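Local coordinates for epoxyqueuosine reductase (Streptococcus thermophilus, PDB 5D6S), which belongs to the epoxyqueuosine reductase (QueG) family of iron-sulfur proteins and carries a cobalamin and two iron-sulfur clusters, at residues F48-D53 with I201-E206; A91-S96 with L195-E200. All blocks are in the same frame, centred on the assembly; numbering follows the deposited sequence.

Both contacts involve the four-stranded antiparallel sheet ordered 45-50, 93-100, 190-197, 152-155, and their centres lie about 8 Å apart. Contact 2 pairs the two inner strands; contact 1 brings the chain that leaves strand 190-197 across the end of the outermost strand 45-50. Strands 45-50 and 93-100 are neighbours in the sheet, and this joins the contacts: Thr-49 O probably accepts from Thr-93 OG1, at 2.6 Å, and from Ile-94 N, at 2.7 Å. Ala-51 CB also packs on Ala-91 C. Neither contact is placed against the bound cobalamin, which is about 12 Å from the side chain of Thr-49 and about 11 Å from that of Ile-196.

Contact 1. Residues F48-D53 with I201-E206; sequences FTTADD and IEPDQE
Phe-48 has the largest share of the buried surface, with Asp-204 and Pro-203 as its main counterparts. The carboxylate of Asp-204 comes to the edge of the Phe-48 ring near its plane: OD2 lies 3.3 Å from CD1, and the ring and carboxylate planes are turned 72° apart. This is consistent with a weak attraction between the carboxylate and the ring C-H groups. The other oxygen, OD1, forms a salt bridge with Lys-31 of helix 30-40, which holds the carboxylate from outside the two segments. One backbone bond accompanies the side chains, from Asp-204 N to Phe-48 O (3.1 Å), with the donor lying above the carbonyl plane. Phe-48 CG is anti to its own carbonyl carbon (chi1 -58°). On the ring, CD2 meets CG2 of Ile-201 at 4.0 Å. Pro-203 lies beside the strand, where its CG touches the methyl CG2 of Thr-50 at 3.8 Å. The other branch of Thr-50, OG1, accepts from Asp-52 N, an ST turn where strand 45-50 ends. Residues 201-206 form no strand, and their touching part runs 114° from that of 48-50: this is a loop crossing the end of an outermost strand of an antiparallel sheet, with helix 30-40 touching both Phe-48 and Ile-201.

Contact 2. Residues A91-S96 with L195-E200; sequences AKTIIS and LITNLE
Thr-93 and Thr-197 face each other as a hydrogen-bonded pair of an antiparallel sheet, at a classic beta bulge where Lys-92 and Thr-93 together oppose Thr-197. The evidence is the doubled acceptor: Thr-197 O takes Lys-92 N at 2.8 Å, in the carbonyl plane, and Thr-93 N at 3.2 Å, from above that plane. Thr-197 N returns a bond to Thr-93 O. Beyond the bulge the register is regular, with Ile-94 opposite Ile-196 as a non-hydrogen-bonded pair and Ile-95 bonded both ways to Leu-195; the strand axes run 163° apart.

The Lys-92 side chain can be followed outward from CB, which meets Leu-199 O and Asn-198 C. CG is near both Leu-199 O and Glu-200 OE2, 3.4 Å from the latter. After the bend at chi2 (70°), CD runs past both carboxylate oxygens, and CE approaches OE2 to 3.2 Å. NZ then leads away, ending 4.4 Å from OE2, too far for a salt bridge, although the opposite charges may still attract.

On the face shared by Thr-93, Ile-95, Leu-195 and Thr-197, the two threonine side chains run alongside each other in the same direction, with their CG2 methyls adjacent. Thr-93 OG1 bonds to Thr-49 O of strand 45-50, whereas Thr-197 OG1 accepts from Leu-199 N at 3.2 Å, closing an ST turn.

Contact 1. Residues F48-D53 with I201-E206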
loop_
_atom_site.group_PDB
_atom_site.type_symbol
_atom_site.label_atom_id
_atom_site.label_comp_id
_atom_site.label_asym_id
_atom_site.label_seq_id
_atom_site.Cartn_x
_atom_site.Cartn_y
_atom_site.Cartn_z
ATOM N N PHE A 48 22.500 4.712 -9.430
ATOM C CA PHE A 48 23.470 5.414 -8.605
ATOM C C PHE A 48 23.204 6.892 -8.710
ATOM O O PHE A 48 22.795 7.398 -9.749
ATOM C CB PHE A 48 24.895 5.104 -9.048
ATOM C CG PHE A 48 25.236 3.645 -9.007
ATOM C CD1 PHE A 48 24.905 2.819 -10.076
ATOM C CD2 PHE A 48 25.857 3.087 -7.893
ATOM C CE1 PHE A 48 25.190 1.461 -10.045
ATOM C CE2 PHE A 48 26.151 1.726 -7.859
ATOM C CZ PHE A 48 25.822 0.908 -8.944
ATOM N N THR A 49 23.412 7.590 -7.610
ATOM C CA THR A 49 23.220 9.027 -7.606
ATOM C C THR A 49 24.015 9.607 -6.456
ATOM O O THR A 49 24.507 8.887 -5.591
ATOM C CB THR A 49 21.741 9.424 -7.499
ATOM O OG1 THR A 49 21.643 10.817 -7.173
ATOM C CG2 THR A 49 21.057 8.623 -6.426
ATOM N N THR A 50 24.159 10.920 -6.475
ATOM C CA THR A 50 24.965 11.587 -5.471
ATOM C C THR A 50 24.184 11.626 -4.169
ATOM O O THR A 50 22.956 11.474 -4.153
ATOM C CB THR A 50 25.333 13.027 -5.888
ATOM O OG1 THR A 50 24.146 13.827 -5.955
ATOM C CG2 THR A 50 26.041 13.035 -7.241
ATOM N N ALA A 51 24.914 11.846 -3.087
ATOM C CA ALA A 51 24.321 12.205 -1.816
ATOM C C ALA A 51 23.974 13.701 -1.777
ATOM O O ALA A 51 23.910 14.295 -0.701
ATOM C CB ALA A 51 25.277 11.861 -0.692
ATOM N N ASP A 52 23.785 14.326 -2.938
ATOM C CA ASP A 52 23.405 15.733 -2.965
ATOM C C ASP A 52 22.004 15.836 -2.426
ATOM O O ASP A 52 21.164 14.958 -2.680
ATOM C CB ASP A 52 23.433 16.322 -4.380
ATOM C CG ASP A 52 24.838 16.622 -4.867
ATOM O OD1 ASP A 52 25.795 16.507 -4.078
ATOM O OD2 ASP A 52 24.977 16.987 -6.047
ATOM N N ASP A 53 21.753 16.902 -1.690
ATOM C CA ASP A 53 20.459 17.050 -1.096
ATOM C C ASP A 53 19.332 17.192 -2.153
ATOM O O ASP A 53 19.579 17.159 -3.357
ATOM C CB ASP A 53 20.471 18.143 -0.021
ATOM C CG ASP A 53 21.034 19.446 -0.495
ATOM O OD1 ASP A 53 20.470 20.008 -1.467
ATOM O OD2 ASP A 53 21.991 19.941 0.150
ATOM N N ILE A 201 31.203 7.316 -6.536
ATOM C CA ILE A 201 30.809 6.535 -7.719
ATOM C C ILE A 201 30.108 7.383 -8.759
ATOM O O ILE A 201 29.406 8.341 -8.441
ATOM C CB ILE A 201 29.952 5.296 -7.374
ATOM C CG1 ILE A 201 30.767 4.325 -6.504
ATOM C CG2 ILE A 201 29.476 4.584 -8.643
ATOM C CD1 ILE A 201 30.019 3.093 -6.037
ATOM N N GLU A 202 30.350 7.000 -10.012
ATOM C CA GLU A 202 29.755 7.625 -11.191
ATOM C C GLU A 202 28.236 7.574 -11.133
ATOM O O GLU A 202 27.669 6.481 -11.213
ATOM C CB GLU A 202 30.212 6.888 -12.467
ATOM C CG GLU A 202 31.594 7.270 -12.963
ATOM C CD GLU A 202 31.578 8.590 -13.704
ATOM O OE1 GLU A 202 30.952 8.649 -14.783
ATOM O OE2 GLU A 202 32.187 9.563 -13.211
ATOM N N PRO A 203 27.579 8.743 -11.007
ATOM C CA PRO A 203 26.123 8.736 -11.096
ATOM C C PRO A 203 25.628 8.159 -12.416
ATOM O O PRO A 203 26.251 8.378 -13.450
ATOM C CB PRO A 203 25.750 10.220 -10.974
ATOM C CG PRO A 203 26.867 10.817 -10.189
ATOM C CD PRO A 203 28.100 10.065 -10.604
ATOM N N ASP A 204 24.537 7.402 -12.362
ATOM C CA ASP A 204 23.841 6.973 -13.564
ATOM C C ASP A 204 23.120 8.172 -14.193
ATOM O O ASP A 204 23.147 9.278 -13.645
ATOM C CB ASP A 204 22.852 5.832 -13.252
ATOM C CG ASP A 204 23.480 4.456 -13.391
ATOM O OD1 ASP A 204 24.421 4.302 -14.205
ATOM O OD2 ASP A 204 23.007 3.515 -12.725
ATOM N N GLN A 205 22.470 7.934 -15.330
ATOM C CA GLN A 205 21.962 9.010 -16.158
ATOM C C GLN A 205 20.650 9.644 -15.672
ATOM O O GLN A 205 20.622 10.815 -15.293
ATOM C CB GLN A 205 21.793 8.524 -17.609
ATOM C CG GLN A 205 23.084 8.466 -18.413
ATOM C CD GLN A 205 23.512 9.829 -18.951
ATOM O OE1 GLN A 205 23.415 10.086 -20.157
ATOM N NE2 GLN A 205 24.002 10.701 -18.070
ATOM N N GLU A 206 19.588 8.852 -15.699
ATOM C CA GLU A 206 18.173 9.286 -15.622
ATOM C C GLU A 206 17.545 8.706 -16.884
ATOM O O GLU A 206 18.146 7.818 -17.501
ATOM C CB GLU A 206 17.922 10.798 -15.478
ATOM C CG GLU A 206 17.931 11.282 -14.018
ATOM C CD GLU A 206 16.892 12.362 -13.699
ATOM O OE1 GLU A 206 16.947 12.963 -12.592
ATOM O OE2 GLU A 206 16.012 12.634 -14.548
#

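Contact 2. Residues A91-S96 with L195-E200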
loop_
_atom_site.group_PDB
_atom_site.type_symbol
_atom_site.label_atom_id
_atom_site.label_comp_id
_atom_site.label_asym_id
_atom_site.label_seq_id
_atom_site.Cartn_x
_atom_site.Cartn_y
_atom_site.Cartn_z
ATOM N N ALA A 91 28.401 10.687 3.746
ATOM C CA ALA A 91 27.604 10.351 2.576
ATOM C C ALA A 91 28.182 10.965 1.323
ATOM O O ALA A 91 28.527 12.137 1.286
ATOM C CB ALA A 91 26.171 10.803 2.762
ATOM N N LYS A 92 28.238 10.143 0.286
ATOM C CA LYS A 92 28.907 10.493 -0.942
ATOM C C LYS A 92 28.069 10.062 -2.149
ATOM O O LYS A 92 27.835 10.846 -3.050
ATOM C CB LYS A 92 30.286 9.829 -0.955
ATOM C CG LYS A 92 31.362 10.661 -1.621
ATOM C CD LYS A 92 31.728 11.878 -0.784
ATOM C CE LYS A 92 31.761 13.128 -1.655
ATOM N NZ LYS A 92 32.150 14.347 -0.902
ATOM N N THR A 93 27.628 8.810 -2.172
ATOM C CA THR A 93 26.676 8.362 -3.180
ATOM C C THR A 93 25.502 7.608 -2.537
ATOM O O THR A 93 25.587 7.171 -1.382
ATOM C CB THR A 93 27.353 7.493 -4.268
ATOM O OG1 THR A 93 26.398 7.166 -5.284
ATOM C CG2 THR A 93 27.897 6.201 -3.700
ATOM N N ILE A 94 24.396 7.498 -3.277
ATOM C CA ILE A 94 23.215 6.709 -2.868
ATOM C C ILE A 94 22.907 5.698 -3.955
ATOM O O ILE A 94 22.801 6.052 -5.120
ATOM C CB ILE A 94 21.942 7.577 -2.673
ATOM C CG1 ILE A 94 22.131 8.586 -1.532
ATOM C CG2 ILE A 94 20.748 6.696 -2.358
ATOM C CD1 ILE A 94 21.063 9.657 -1.460
ATOM N N ILE A 95 22.716 4.450 -3.552
ATOM C CA ILE A 95 22.406 3.371 -4.481
ATOM C C ILE A 95 20.944 2.997 -4.328
ATOM O O ILE A 95 20.536 2.492 -3.283
ATOM C CB ILE A 95 23.241 2.118 -4.189
ATOM C CG1 ILE A 95 24.720 2.500 -4.051
ATOM C CG2 ILE A 95 23.016 1.076 -5.270
ATOM C CD1 ILE A 95 25.622 1.372 -3.573
ATOM N N SER A 96 20.164 3.247 -5.373
ATOM C CA SER A 96 18.753 2.915 -5.376
ATOM C C SER A 96 18.567 1.527 -5.935
ATOM O O SER A 96 19.025 1.264 -7.041
ATOM C CB SER A 96 17.962 3.899 -6.235
ATOM O OG SER A 96 16.621 3.458 -6.381
ATOM N N LEU A 195 20.538 2.352 -0.494
ATOM C CA LEU A 195 21.707 2.180 0.346
ATOM C C LEU A 195 22.517 3.467 0.258
ATOM O O LEU A 195 23.195 3.725 -0.744
ATOM C CB LEU A 195 22.525 0.981 -0.129
ATOM C CG LEU A 195 23.663 0.547 0.779
ATOM C CD1 LEU A 195 23.160 0.120 2.144
ATOM C CD2 LEU A 195 24.413 -0.600 0.119
ATOM N N ILE A 196 22.395 4.301 1.286
ATOM C CA ILE A 196 23.223 5.499 1.396
ATOM C C ILE A 196 24.623 5.029 1.759
ATOM O O ILE A 196 24.783 4.108 2.559
ATOM C CB ILE A 196 22.732 6.467 2.482
ATOM C CG1 ILE A 196 21.290 6.894 2.229
ATOM C CG2 ILE A 196 23.598 7.720 2.508
ATOM C CD1 ILE A 196 20.660 7.609 3.411
ATOM N N THR A 197 25.633 5.663 1.170
ATOM C CA THR A 197 27.008 5.175 1.271
ATOM C C THR A 197 28.077 6.279 1.142
ATOM O O THR A 197 27.818 7.371 0.627
ATOM C CB THR A 197 27.248 4.025 0.253
ATOM O OG1 THR A 197 28.640 3.732 0.162
ATOM C CG2 THR A 197 26.772 4.395 -1.116
ATOM N N ASN A 198 29.291 5.960 1.600
ATOM C CA ASN A 198 30.453 6.874 1.511
ATOM C C ASN A 198 31.374 6.625 0.302
ATOM O O ASN A 198 32.502 7.106 0.274
ATOM C CB ASN A 198 31.283 6.797 2.788
ATOM C CG ASN A 198 32.060 5.497 2.911
ATOM O OD1 ASN A 198 31.905 4.572 2.107
ATOM N ND2 ASN A 198 32.877 5.409 3.945
ATOM N N LEU A 199 30.884 5.892 -0.694
ATOM C CA LEU A 199 31.641 5.610 -1.911
ATOM C C LEU A 199 31.568 6.758 -2.918
ATOM O O LEU A 199 30.554 7.437 -3.033
ATOM C CB LEU A 199 31.137 4.322 -2.569
ATOM C CG LEU A 199 31.677 2.976 -2.061
ATOM C CD1 LEU A 199 31.944 2.979 -0.564
ATOM C CD2 LEU A 199 30.733 1.839 -2.438
ATOM N N GLU A 200 32.667 6.970 -3.632
ATOM C CA GLU A 200 32.704 7.931 -4.725
ATOM C C GLU A 200 32.385 7.121 -5.960
ATOM O O GLU A 200 33.189 6.277 -6.354
ATOM C CB GLU A 200 34.096 8.570 -4.840
ATOM C CG GLU A 200 34.085 9.993 -5.367
ATOM C CD GLU A 200 33.868 11.020 -4.268
ATOM O OE1 GLU A 200 34.646 11.029 -3.289
ATOM O OE2 GLU A 200 32.918 11.829 -4.392
#